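Local coordinates for protein beta-glucuronidase (uncultured Clostridium sp., PDB 6U7J) that probably hydrolyses beta-D-glucuronides as a gut-bacterial family 2 glycoside hydrolase and may thereby reactivate estrogens from their glucuronide conjugates, at residues 389-400 with 428-439; 147-155 with 362-370. All coordinates share one frame; numbering follows the deposited sequence.

In the fold
Both contacts involve the elements that follow barrel strand 358-362: the loop 362-370 packs on the sugar binding domain in contact 2, and the helix farther along, 386-403, packs on helix 424-439 in contact 1. Their centres lie about 14 Å apart and they touch directly. His-392 CE1 of contact 1 lies 3.3 Å from Ala-365 CB of contact 2, and Tyr-428 OH lies 3.5 Å from Met-368 CE. The loop 362-370 is thus backed by both helices. It emerges at the C-terminal end of the barrel strand, the end at which TIM barrel enzymes carry their active sites, so contact 2 probably lies nearer the catalytic face than contact 1.

Contact 1: 389-400 with 428-439; sequences LAYHKQVLKELY and YFEEVTKYIRKL
Leu-389, His-392, Lys-393 and Leu-396 meet Tyr-428, Val-432, Tyr-435 and Leu-439 where two successive outer helices of the (beta/alpha)8 TIM barrel run nearly parallel, the axes of the two segments approaching to 10.0 Å and crossing at -24°. At the N-terminal end of the pair, Leu-389 CD1 sits over the centre of the Tyr-428 ring, 4.0 Å from the centroid. The hydroxyl of that tyrosine reaches the rim of the imidazole and forms a hydrogen bond in its plane, with Tyr-428 OH 2.8 Å from His-392 ND1. The two rings meet rim to rim, their planes inclined at 44°. Val-432 fills the middle with both branches: CG1 lies over a face of the His-392 ring and presses on Leu-396 CD1 at 3.5 Å, while CG2 meets Leu-389 CD1 at a tight 3.4 Å.

Toward the outside, the Lys-393 chain begins beside its own backbone N (chi1 -62°) and lies obliquely over one face of the Tyr-435 ring, with CB above the rim. Its ammonium passes beyond that ring to form a salt bridge, Lys-393 NZ to Glu-431 OE1 at 2.8 Å, approaching the oxygen nearly along the C-O bond. At the hydroxyl end of Tyr-435, Lys-397 CB lies at the ring edge, and Leu-439 CD2 packs on Lys-397 CD at 3.7 Å. At the far end, the carbonyl oxygen Leu-439 O stands over one face of the Tyr-400 ring, 3.3 Å from CZ.

In the second shell, Phe-379 meets the Tyr-428 ring edge-to-face, and Ile-414 of strand 409-416 touches Val-432. Both nitrogens of the buried imidazole are held, which fixes its rotation: ND1 by the tyrosine hydroxyl, and His-392 NE2 by a hydrogen bond to Ile-414 O.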
loop_
_atom_site.group_PDB
_atom_site.type_symbol
_atom_site.label_atom_id
_atom_site.label_comp_id
_atom_site.label_asym_id
_atom_site.label_seq_id
_atom_site.Cartn_x
_atom_site.Cartn_y
_atom_site.Cartn_z
ATOM N N LEU B 389 -38.620 5.889 23.242
ATOM C CA LEU B 389 -39.277 7.114 22.799
ATOM C C LEU B 389 -39.079 8.247 23.803
ATOM O O LEU B 389 -38.741 9.376 23.424
ATOM C CB LEU B 389 -40.765 6.834 22.557
ATOM C CG LEU B 389 -41.667 8.019 22.187
ATOM C CD1 LEU B 389 -41.044 8.826 21.079
ATOM C CD2 LEU B 389 -43.065 7.543 21.787
ATOM N N ALA B 390 -39.296 7.970 25.093
ATOM C CA ALA B 390 -39.127 9.019 26.096
ATOM C C ALA B 390 -37.667 9.446 26.188
ATOM O O ALA B 390 -37.369 10.642 26.296
ATOM C CB ALA B 390 -39.641 8.554 27.456
ATOM N N TYR B 391 -36.741 8.480 26.094
ATOM C CA TYR B 391 -35.326 8.832 26.137
ATOM C C TYR B 391 -34.925 9.608 24.881
ATOM O O TYR B 391 -34.150 10.570 24.953
ATOM C CB TYR B 391 -34.483 7.565 26.325
ATOM C CG TYR B 391 -33.007 7.863 26.312
ATOM C CD1 TYR B 391 -32.437 8.634 27.314
ATOM C CD2 TYR B 391 -32.192 7.416 25.268
ATOM C CE1 TYR B 391 -31.101 8.937 27.302
ATOM C CE2 TYR B 391 -30.845 7.703 25.247
ATOM C CZ TYR B 391 -30.308 8.467 26.265
ATOM O OH TYR B 391 -28.979 8.777 26.255
ATOM N N HIS B 392 -35.495 9.239 23.734
ATOM C CA HIS B 392 -35.238 9.939 22.476
ATOM C C HIS B 392 -35.659 11.409 22.565
ATOM O O HIS B 392 -34.919 12.310 22.146
ATOM C CB HIS B 392 -35.987 9.200 21.366
ATOM C CG HIS B 392 -35.588 9.567 19.968
ATOM N ND1 HIS B 392 -35.949 8.797 18.882
ATOM C CD2 HIS B 392 -34.902 10.621 19.469
ATOM C CE1 HIS B 392 -35.493 9.354 17.776
ATOM N NE2 HIS B 392 -34.841 10.455 18.103
ATOM N N LYS B 393 -36.849 11.674 23.118
ATOM C CA LYS B 393 -37.263 13.058 23.357
ATOM C C LYS B 393 -36.304 13.771 24.305
ATOM O O LYS B 393 -35.951 14.938 24.088
ATOM C CB LYS B 393 -38.680 13.102 23.937
ATOM C CG LYS B 393 -39.770 12.532 23.056
ATOM C CD LYS B 393 -41.129 12.941 23.612
ATOM C CE LYS B 393 -42.179 11.883 23.375
ATOM N NZ LYS B 393 -43.457 12.235 24.071
ATOM N N GLN B 394 -35.873 13.091 25.369
ATOM C CA GLN B 394 -34.969 13.739 26.312
ATOM C C GLN B 394 -33.631 14.088 25.665
ATOM O O GLN B 394 -33.036 15.123 25.989
ATOM C CB GLN B 394 -34.769 12.852 27.540
ATOM C CG GLN B 394 -36.066 12.585 28.288
ATOM C CD GLN B 394 -35.900 11.584 29.422
ATOM O OE1 GLN B 394 -35.006 10.729 29.389
ATOM N NE2 GLN B 394 -36.761 11.686 30.438
ATOM N N VAL B 395 -33.125 13.241 24.759
ATOM C CA VAL B 395 -31.848 13.579 24.126
ATOM C C VAL B 395 -32.026 14.756 23.173
ATOM O O VAL B 395 -31.140 15.613 23.051
ATOM C CB VAL B 395 -31.251 12.343 23.428
ATOM C CG1 VAL B 395 -30.094 12.733 22.514
ATOM C CG2 VAL B 395 -30.780 11.337 24.475
ATOM N N LEU B 396 -33.186 14.849 22.522
ATOM C CA LEU B 396 -33.495 16.025 21.707
ATOM C C LEU B 396 -33.572 17.290 22.551
ATOM O O LEU B 396 -33.100 18.360 22.135
ATOM C CB LEU B 396 -34.810 15.805 20.980
ATOM C CG LEU B 396 -34.667 14.975 19.713
ATOM C CD1 LEU B 396 -36.036 14.471 19.346
ATOM C CD2 LEU B 396 -34.045 15.815 18.567
ATOM N N LYS B 397 -34.197 17.195 23.727
ATOM C CA LYS B 397 -34.232 18.315 24.663
ATOM C C LYS B 397 -32.820 18.784 25.004
ATOM O O LYS B 397 -32.524 19.988 24.965
ATOM C CB LYS B 397 -34.992 17.883 25.925
ATOM C CG LYS B 397 -34.984 18.874 27.084
ATOM C CD LYS B 397 -35.533 20.203 26.660
ATOM C CE LYS B 397 -35.936 21.039 27.873
ATOM N NZ LYS B 397 -36.252 22.433 27.433
ATOM N N GLU B 398 -31.933 17.836 25.340
ATOM C CA GLU B 398 -30.550 18.162 25.683
ATOM C C GLU B 398 -29.804 18.759 24.487
ATOM O O GLU B 398 -29.103 19.769 24.622
ATOM C CB GLU B 398 -29.826 16.909 26.172
ATOM C CG GLU B 398 -29.907 16.596 27.665
ATOM C CD GLU B 398 -29.125 15.329 27.997
ATOM O OE1 GLU B 398 -29.651 14.225 27.719
ATOM O OE2 GLU B 398 -27.971 15.425 28.489
ATOM N N LEU B 399 -29.929 18.136 23.309
ATOM C CA LEU B 399 -29.254 18.681 22.127
ATOM C C LEU B 399 -29.718 20.104 21.839
ATOM O O LEU B 399 -28.890 20.991 21.593
ATOM C CB LEU B 399 -29.489 17.795 20.898
ATOM C CG LEU B 399 -28.789 18.325 19.642
ATOM C CD1 LEU B 399 -27.294 18.506 19.849
ATOM C CD2 LEU B 399 -29.033 17.400 18.485
ATOM N N TYR B 400 -31.036 20.348 21.895
ATOM C CA TYR B 400 -31.547 21.701 21.672
ATOM C C TYR B 400 -30.970 22.679 22.687
ATOM O O TYR B 400 -30.509 23.767 22.325
ATOM C CB TYR B 400 -33.079 21.718 21.718
ATOM C CG TYR B 400 -33.638 23.127 21.639
ATOM C CD1 TYR B 400 -33.648 23.823 20.438
ATOM C CD2 TYR B 400 -34.111 23.782 22.789
ATOM C CE1 TYR B 400 -34.135 25.130 20.368
ATOM C CE2 TYR B 400 -34.586 25.084 22.734
ATOM C CZ TYR B 400 -34.603 25.753 21.524
ATOM O OH TYR B 400 -35.090 27.039 21.465
ATOM N N TYR B 428 -44.313 6.424 16.548
ATOM C CA TYR B 428 -43.066 6.765 17.228
ATOM C C TYR B 428 -42.526 8.086 16.713
ATOM O O TYR B 428 -42.298 9.028 17.479
ATOM C CB TYR B 428 -42.032 5.643 17.037
ATOM C CG TYR B 428 -40.740 5.864 17.796
ATOM C CD1 TYR B 428 -39.762 6.728 17.313
ATOM C CD2 TYR B 428 -40.502 5.213 19.004
ATOM C CE1 TYR B 428 -38.597 6.942 18.012
ATOM C CE2 TYR B 428 -39.323 5.413 19.708
ATOM C CZ TYR B 428 -38.382 6.283 19.211
ATOM O OH TYR B 428 -37.219 6.500 19.911
ATOM N N PHE B 429 -42.338 8.184 15.405
ATOM C CA PHE B 429 -41.691 9.367 14.869
ATOM C C PHE B 429 -42.621 10.562 14.803
ATOM O O PHE B 429 -42.140 11.699 14.822
ATOM C CB PHE B 429 -41.072 9.029 13.509
ATOM C CG PHE B 429 -39.845 8.163 13.643
ATOM C CD1 PHE B 429 -38.638 8.717 14.047
ATOM C CD2 PHE B 429 -39.921 6.800 13.465
ATOM C CE1 PHE B 429 -37.502 7.923 14.212
ATOM C CE2 PHE B 429 -38.799 5.996 13.628
ATOM C CZ PHE B 429 -37.584 6.565 14.003
ATOM N N GLU B 430 -43.937 10.344 14.754
ATOM C CA GLU B 430 -44.850 11.474 14.888
ATOM C C GLU B 430 -44.711 12.116 16.255
ATOM O O GLU B 430 -44.667 13.350 16.371
ATOM C CB GLU B 430 -46.297 11.043 14.673
ATOM C CG GLU B 430 -47.219 12.243 14.561
ATOM C CD GLU B 430 -48.679 11.873 14.642
ATOM O OE1 GLU B 430 -49.523 12.681 14.194
ATOM O OE2 GLU B 430 -48.981 10.776 15.154
ATOM N N GLU B 431 -44.638 11.290 17.304
ATOM C CA GLU B 431 -44.362 11.808 18.635
ATOM C C GLU B 431 -43.034 12.555 18.664
ATOM O O GLU B 431 -42.957 13.690 19.150
ATOM C CB GLU B 431 -44.368 10.664 19.645
ATOM C CG GLU B 431 -45.667 10.550 20.418
ATOM C CD GLU B 431 -46.060 11.872 21.061
ATOM O OE1 GLU B 431 -45.338 12.331 21.977
ATOM O OE2 GLU B 431 -47.075 12.461 20.631
ATOM N N VAL B 432 -41.972 11.940 18.127
ATOM C CA VAL B 432 -40.656 12.571 18.188
ATOM C C VAL B 432 -40.671 13.894 17.440
ATOM O O VAL B 432 -40.182 14.912 17.939
ATOM C CB VAL B 432 -39.562 11.635 17.640
ATOM C CG1 VAL B 432 -38.224 12.365 17.609
ATOM C CG2 VAL B 432 -39.433 10.397 18.487
ATOM N N THR B 433 -41.242 13.901 16.232
ATOM C CA THR B 433 -41.212 15.120 15.424
ATOM C C THR B 433 -42.021 16.237 16.078
ATOM O O THR B 433 -41.572 17.388 16.134
ATOM C CB THR B 433 -41.733 14.844 14.015
ATOM O OG1 THR B 433 -42.928 14.058 14.093
ATOM C CG2 THR B 433 -40.702 14.098 13.202
ATOM N N LYS B 434 -43.204 15.912 16.600
ATOM C CA LYS B 434 -43.994 16.920 17.299
ATOM C C LYS B 434 -43.238 17.492 18.489
ATOM O O LYS B 434 -43.304 18.700 18.749
ATOM C CB LYS B 434 -45.324 16.321 17.740
ATOM C CG LYS B 434 -46.377 16.379 16.642
ATOM C CD LYS B 434 -47.532 15.420 16.873
ATOM C CE LYS B 434 -47.718 15.110 18.337
ATOM N NZ LYS B 434 -48.124 16.328 19.093
ATOM N N TYR B 435 -42.473 16.655 19.196
ATOM C CA TYR B 435 -41.759 17.151 20.373
ATOM C C TYR B 435 -40.652 18.134 19.995
ATOM O O TYR B 435 -40.467 19.149 20.675
ATOM C CB TYR B 435 -41.182 15.991 21.182
ATOM C CG TYR B 435 -40.499 16.465 22.438
ATOM C CD1 TYR B 435 -39.109 16.477 22.539
ATOM C CD2 TYR B 435 -41.247 16.941 23.519
ATOM C CE1 TYR B 435 -38.480 16.928 23.695
ATOM C CE2 TYR B 435 -40.626 17.395 24.678
ATOM C CZ TYR B 435 -39.243 17.382 24.759
ATOM O OH TYR B 435 -38.628 17.838 25.897
ATOM N N ILE B 436 -39.893 17.852 18.927
ATOM C CA ILE B 436 -38.790 18.750 18.580
ATOM C C ILE B 436 -39.337 20.034 17.980
ATOM O O ILE B 436 -38.746 21.109 18.146
ATOM C CB ILE B 436 -37.770 18.051 17.643
ATOM C CG1 ILE B 436 -36.637 18.996 17.235
ATOM C CG2 ILE B 436 -38.431 17.513 16.393
ATOM C CD1 ILE B 436 -35.807 19.552 18.401
ATOM N N ARG B 437 -40.482 19.955 17.301
ATOM C CA ARG B 437 -41.115 21.172 16.791
ATOM C C ARG B 437 -41.577 22.082 17.921
ATOM O O ARG B 437 -41.533 23.309 17.773
ATOM C CB ARG B 437 -42.282 20.816 15.875
ATOM C CG ARG B 437 -41.832 20.353 14.502
ATOM C CD ARG B 437 -42.994 20.253 13.535
ATOM N NE ARG B 437 -42.641 19.384 12.423
ATOM C CZ ARG B 437 -41.941 19.779 11.368
ATOM N NH1 ARG B 437 -41.530 21.047 11.272
ATOM N NH2 ARG B 437 -41.662 18.909 10.409
ATOM N N LYS B 438 -41.989 21.512 19.066
ATOM C CA LYS B 438 -42.402 22.375 20.173
ATOM C C LYS B 438 -41.201 23.037 20.842
ATOM O O LYS B 438 -41.320 24.149 21.362
ATOM C CB LYS B 438 -43.245 21.604 21.202
ATOM C CG LYS B 438 -43.810 22.527 22.285
ATOM C CD LYS B 438 -45.291 22.281 22.613
ATOM C CE LYS B 438 -45.511 20.891 23.193
ATOM N NZ LYS B 438 -45.668 20.921 24.686
ATOM N N LEU B 439 -40.035 22.389 20.822
ATOM C CA LEU B 439 -38.832 22.995 21.389
ATOM C C LEU B 439 -38.302 24.115 20.508
ATOM O O LEU B 439 -37.782 25.119 21.012
ATOM C CB LEU B 439 -37.744 21.937 21.561
ATOM C CG LEU B 439 -37.881 20.902 22.665
ATOM C CD1 LEU B 439 -36.828 19.831 22.450
ATOM C CD2 LEU B 439 -37.717 21.561 24.025
#

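Contact 2: 147-155 with 362-370; sequences LEWDCLPVG and EVPAVGMNF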
loop_
_atom_site.group_PDB
_atom_site.type_symbol
_atom_site.label_atom_id
_atom_site.label_comp_id
_atom_site.label_asym_id
_atom_site.label_seq_id
_atom_site.Cartn_x
_atom_site.Cartn_y
_atom_site.Cartn_z
ATOM N N LEU B 147 -24.978 -1.001 25.293
ATOM C CA LEU B 147 -26.117 -0.360 24.654
ATOM C C LEU B 147 -27.287 -1.326 24.667
ATOM O O LEU B 147 -27.122 -2.514 24.368
ATOM C CB LEU B 147 -25.801 0.066 23.221
ATOM C CG LEU B 147 -24.773 1.185 23.053
ATOM C CD1 LEU B 147 -24.442 1.344 21.568
ATOM C CD2 LEU B 147 -25.263 2.521 23.676
ATOM N N GLU B 148 -28.454 -0.818 25.040
ATOM C CA GLU B 148 -29.688 -1.587 25.091
ATOM C C GLU B 148 -30.720 -0.938 24.176
ATOM O O GLU B 148 -30.450 0.071 23.522
ATOM C CB GLU B 148 -30.219 -1.686 26.526
ATOM C CG GLU B 148 -29.333 -2.482 27.459
ATOM C CD GLU B 148 -29.523 -3.979 27.328
ATOM O OE1 GLU B 148 -29.911 -4.457 26.234
ATOM O OE2 GLU B 148 -29.287 -4.686 28.337
ATOM N N TRP B 149 -31.918 -1.533 24.146
ATOM C CA TRP B 149 -32.972 -1.082 23.243
ATOM C C TRP B 149 -33.488 0.306 23.579
ATOM O O TRP B 149 -34.136 0.919 22.728
ATOM C CB TRP B 149 -34.134 -2.069 23.251
ATOM C CG TRP B 149 -33.805 -3.367 22.574
ATOM C CD1 TRP B 149 -33.648 -4.586 23.165
ATOM C CD2 TRP B 149 -33.590 -3.569 21.172
ATOM N NE1 TRP B 149 -33.353 -5.536 22.218
ATOM C CE2 TRP B 149 -33.310 -4.938 20.986
ATOM C CE3 TRP B 149 -33.615 -2.726 20.057
ATOM C CZ2 TRP B 149 -33.050 -5.486 19.727
ATOM C CZ3 TRP B 149 -33.357 -3.269 18.806
ATOM C CH2 TRP B 149 -33.079 -4.642 18.653
ATOM N N ASP B 150 -33.218 0.818 24.785
ATOM C CA ASP B 150 -33.629 2.166 25.163
ATOM C C ASP B 150 -32.443 3.104 25.328
ATOM O O ASP B 150 -32.570 4.159 25.958
ATOM C CB ASP B 150 -34.486 2.158 26.431
ATOM C CG ASP B 150 -33.756 1.590 27.640
ATOM O OD1 ASP B 150 -32.648 1.040 27.482
ATOM O OD2 ASP B 150 -34.303 1.686 28.760
ATOM N N CYS B 151 -31.293 2.738 24.772
ATOM C CA CYS B 151 -30.166 3.643 24.631
ATOM C C CYS B 151 -30.182 4.223 23.225
ATOM O O CYS B 151 -30.861 3.719 22.330
ATOM C CB CYS B 151 -28.844 2.911 24.883
ATOM S SG CYS B 151 -28.729 2.158 26.530
ATOM N N LEU B 152 -29.395 5.274 23.036
ATOM C CA LEU B 152 -29.157 5.862 21.722
ATOM C C LEU B 152 -27.655 6.072 21.576
ATOM O O LEU B 152 -27.071 6.887 22.317
ATOM C CB LEU B 152 -29.914 7.178 21.550
ATOM C CG LEU B 152 -31.437 7.157 21.683
ATOM C CD1 LEU B 152 -31.947 8.550 21.426
ATOM C CD2 LEU B 152 -32.092 6.183 20.702
ATOM N N PRO B 153 -26.979 5.389 20.643
ATOM C CA PRO B 153 -27.491 4.419 19.676
ATOM C C PRO B 153 -28.099 3.177 20.308
ATOM O O PRO B 153 -27.824 2.842 21.448
ATOM C CB PRO B 153 -26.238 4.037 18.864
ATOM C CG PRO B 153 -25.301 5.180 19.041
ATOM C CD PRO B 153 -25.541 5.651 20.455
ATOM N N VAL B 154 -28.911 2.495 19.532
ATOM C CA VAL B 154 -29.635 1.319 19.992
ATOM C C VAL B 154 -28.721 0.100 19.893
ATOM O O VAL B 154 -27.966 -0.050 18.923
ATOM C CB VAL B 154 -30.917 1.166 19.146
ATOM C CG1 VAL B 154 -31.420 -0.247 19.127
ATOM C CG2 VAL B 154 -32.005 2.136 19.649
ATOM N N GLY B 155 -28.772 -0.775 20.898
ATOM C CA GLY B 155 -28.091 -2.063 20.808
ATOM C C GLY B 155 -28.765 -3.109 21.674
ATOM O O GLY B 155 -29.856 -2.860 22.183
ATOM N N GLU B 362 -27.511 16.202 14.466
ATOM C CA GLU B 362 -28.195 14.911 14.516
ATOM C C GLU B 362 -28.046 14.233 15.878
ATOM O O GLU B 362 -26.962 14.251 16.470
ATOM C CB GLU B 362 -27.664 13.982 13.413
ATOM C CG GLU B 362 -28.480 12.704 13.203
ATOM C CD GLU B 362 -28.024 11.906 11.978
ATOM O OE1 GLU B 362 -28.559 12.160 10.866
ATOM O OE2 GLU B 362 -27.121 11.037 12.125
ATOM N N VAL B 363 -29.130 13.614 16.362
ATOM C CA VAL B 363 -29.102 12.857 17.621
ATOM C C VAL B 363 -28.745 11.395 17.350
ATOM O O VAL B 363 -28.949 10.907 16.232
ATOM C CB VAL B 363 -30.441 12.959 18.381
ATOM C CG1 VAL B 363 -30.656 14.385 18.900
ATOM C CG2 VAL B 363 -31.613 12.474 17.530
ATOM N N PRO B 364 -28.239 10.645 18.335
ATOM C CA PRO B 364 -27.772 9.283 18.039
ATOM C C PRO B 364 -28.881 8.243 17.969
ATOM O O PRO B 364 -28.722 7.123 18.467
ATOM C CB PRO B 364 -26.803 8.979 19.190
ATOM C CG PRO B 364 -26.829 10.212 20.113
ATOM C CD PRO B 364 -28.053 10.990 19.753
ATOM N N ALA B 365 -29.998 8.592 17.338
ATOM C CA ALA B 365 -31.080 7.643 17.070
ATOM C C ALA B 365 -30.760 6.821 15.815
ATOM O O ALA B 365 -31.423 6.895 14.779
ATOM C CB ALA B 365 -32.399 8.389 16.936
ATOM N N VAL B 366 -29.698 6.037 15.934
ATOM C CA VAL B 366 -29.147 5.241 14.850
ATOM C C VAL B 366 -29.125 3.798 15.317
ATOM O O VAL B 366 -28.949 3.518 16.510
ATOM C CB VAL B 366 -27.732 5.728 14.453
ATOM C CG1 VAL B 366 -26.756 5.539 15.610
ATOM C CG2 VAL B 366 -27.235 5.030 13.175
ATOM N N GLY B 367 -29.327 2.874 14.380
ATOM C CA GLY B 367 -29.357 1.475 14.741
ATOM C C GLY B 367 -30.729 0.891 14.985
ATOM O O GLY B 367 -30.818 -0.266 15.410
ATOM N N MET B 368 -31.803 1.641 14.719
ATOM C CA MET B 368 -33.164 1.121 14.858
ATOM C C MET B 368 -33.561 0.359 13.590
ATOM O O MET B 368 -34.542 0.660 12.910
ATOM C CB MET B 368 -34.140 2.251 15.158
ATOM C CG MET B 368 -33.806 3.078 16.381
ATOM S SD MET B 368 -34.763 4.611 16.448
ATOM C CE MET B 368 -34.490 5.070 18.163
ATOM N N ASN B 369 -32.752 -0.642 13.267
ATOM C CA ASN B 369 -32.889 -1.388 12.025
ATOM C C ASN B 369 -32.221 -2.744 12.228
ATOM O O ASN B 369 -31.706 -3.045 13.309
ATOM C CB ASN B 369 -32.296 -0.597 10.853
ATOM C CG ASN B 369 -33.039 -0.831 9.541
ATOM O OD1 ASN B 369 -33.520 -1.927 9.276
ATOM N ND2 ASN B 369 -33.130 0.210 8.714
ATOM N N PHE B 370 -32.240 -3.570 11.184
ATOM C CA PHE B 370 -31.716 -4.932 11.266
ATOM C C PHE B 370 -30.926 -5.250 10.009
ATOM O O PHE B 370 -31.222 -4.697 8.953
ATOM C CB PHE B 370 -32.850 -5.949 11.443
ATOM C CG PHE B 370 -33.089 -6.363 12.876
ATOM C CD1 PHE B 370 -32.020 -6.623 13.737
ATOM C CD2 PHE B 370 -34.384 -6.513 13.362
ATOM C CE1 PHE B 370 -32.242 -7.019 15.071
ATOM C CE2 PHE B 370 -34.614 -6.910 14.692
ATOM C CZ PHE B 370 -33.541 -7.161 15.545
HETATM O O HOH W 1 -28.478 -1.422 16.791
#
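The interface between the sugar binding domain and the TIM barrel is formed here by two loops, 147-155 and 362-370, the second leaving the C-terminal end of strand 358-362. One direct backbone bond joins them: Val-154 N to Val-366 O at 3.2 Å, nearly straight at 170°. Beside it, a water donates to both Val-154 O and Gly-367 O, bridging the two backbones.

Pro-153, preceded by a cis peptide bond, packs its ring at CD against Pro-364 CB, 3.8 Å away, and at CB against Val-366 CG1, 3.6 Å away; Pro-153 CA also makes a CH...O contact with Pro-364 O at 3.2 Å. The stretched-out Met-368 chain lies across Val-154 and Leu-152: its CG meets Val-154 CG2, and its CE meets Leu-152 CD2 at 3.7 Å. At the periphery, Phe-370 CZ approaches the edge of the Trp-149 indole at CH2.

Outside the pair, Ala-365 O accepts a bond from Thr-415 OG1, and Trp-149 O one from Thr-388 OG1. Loops that follow barrel strands in this way form the catalytic face of TIM barrels, and here one is packed against the neighbouring domain of a family 2 glycoside hydrolase.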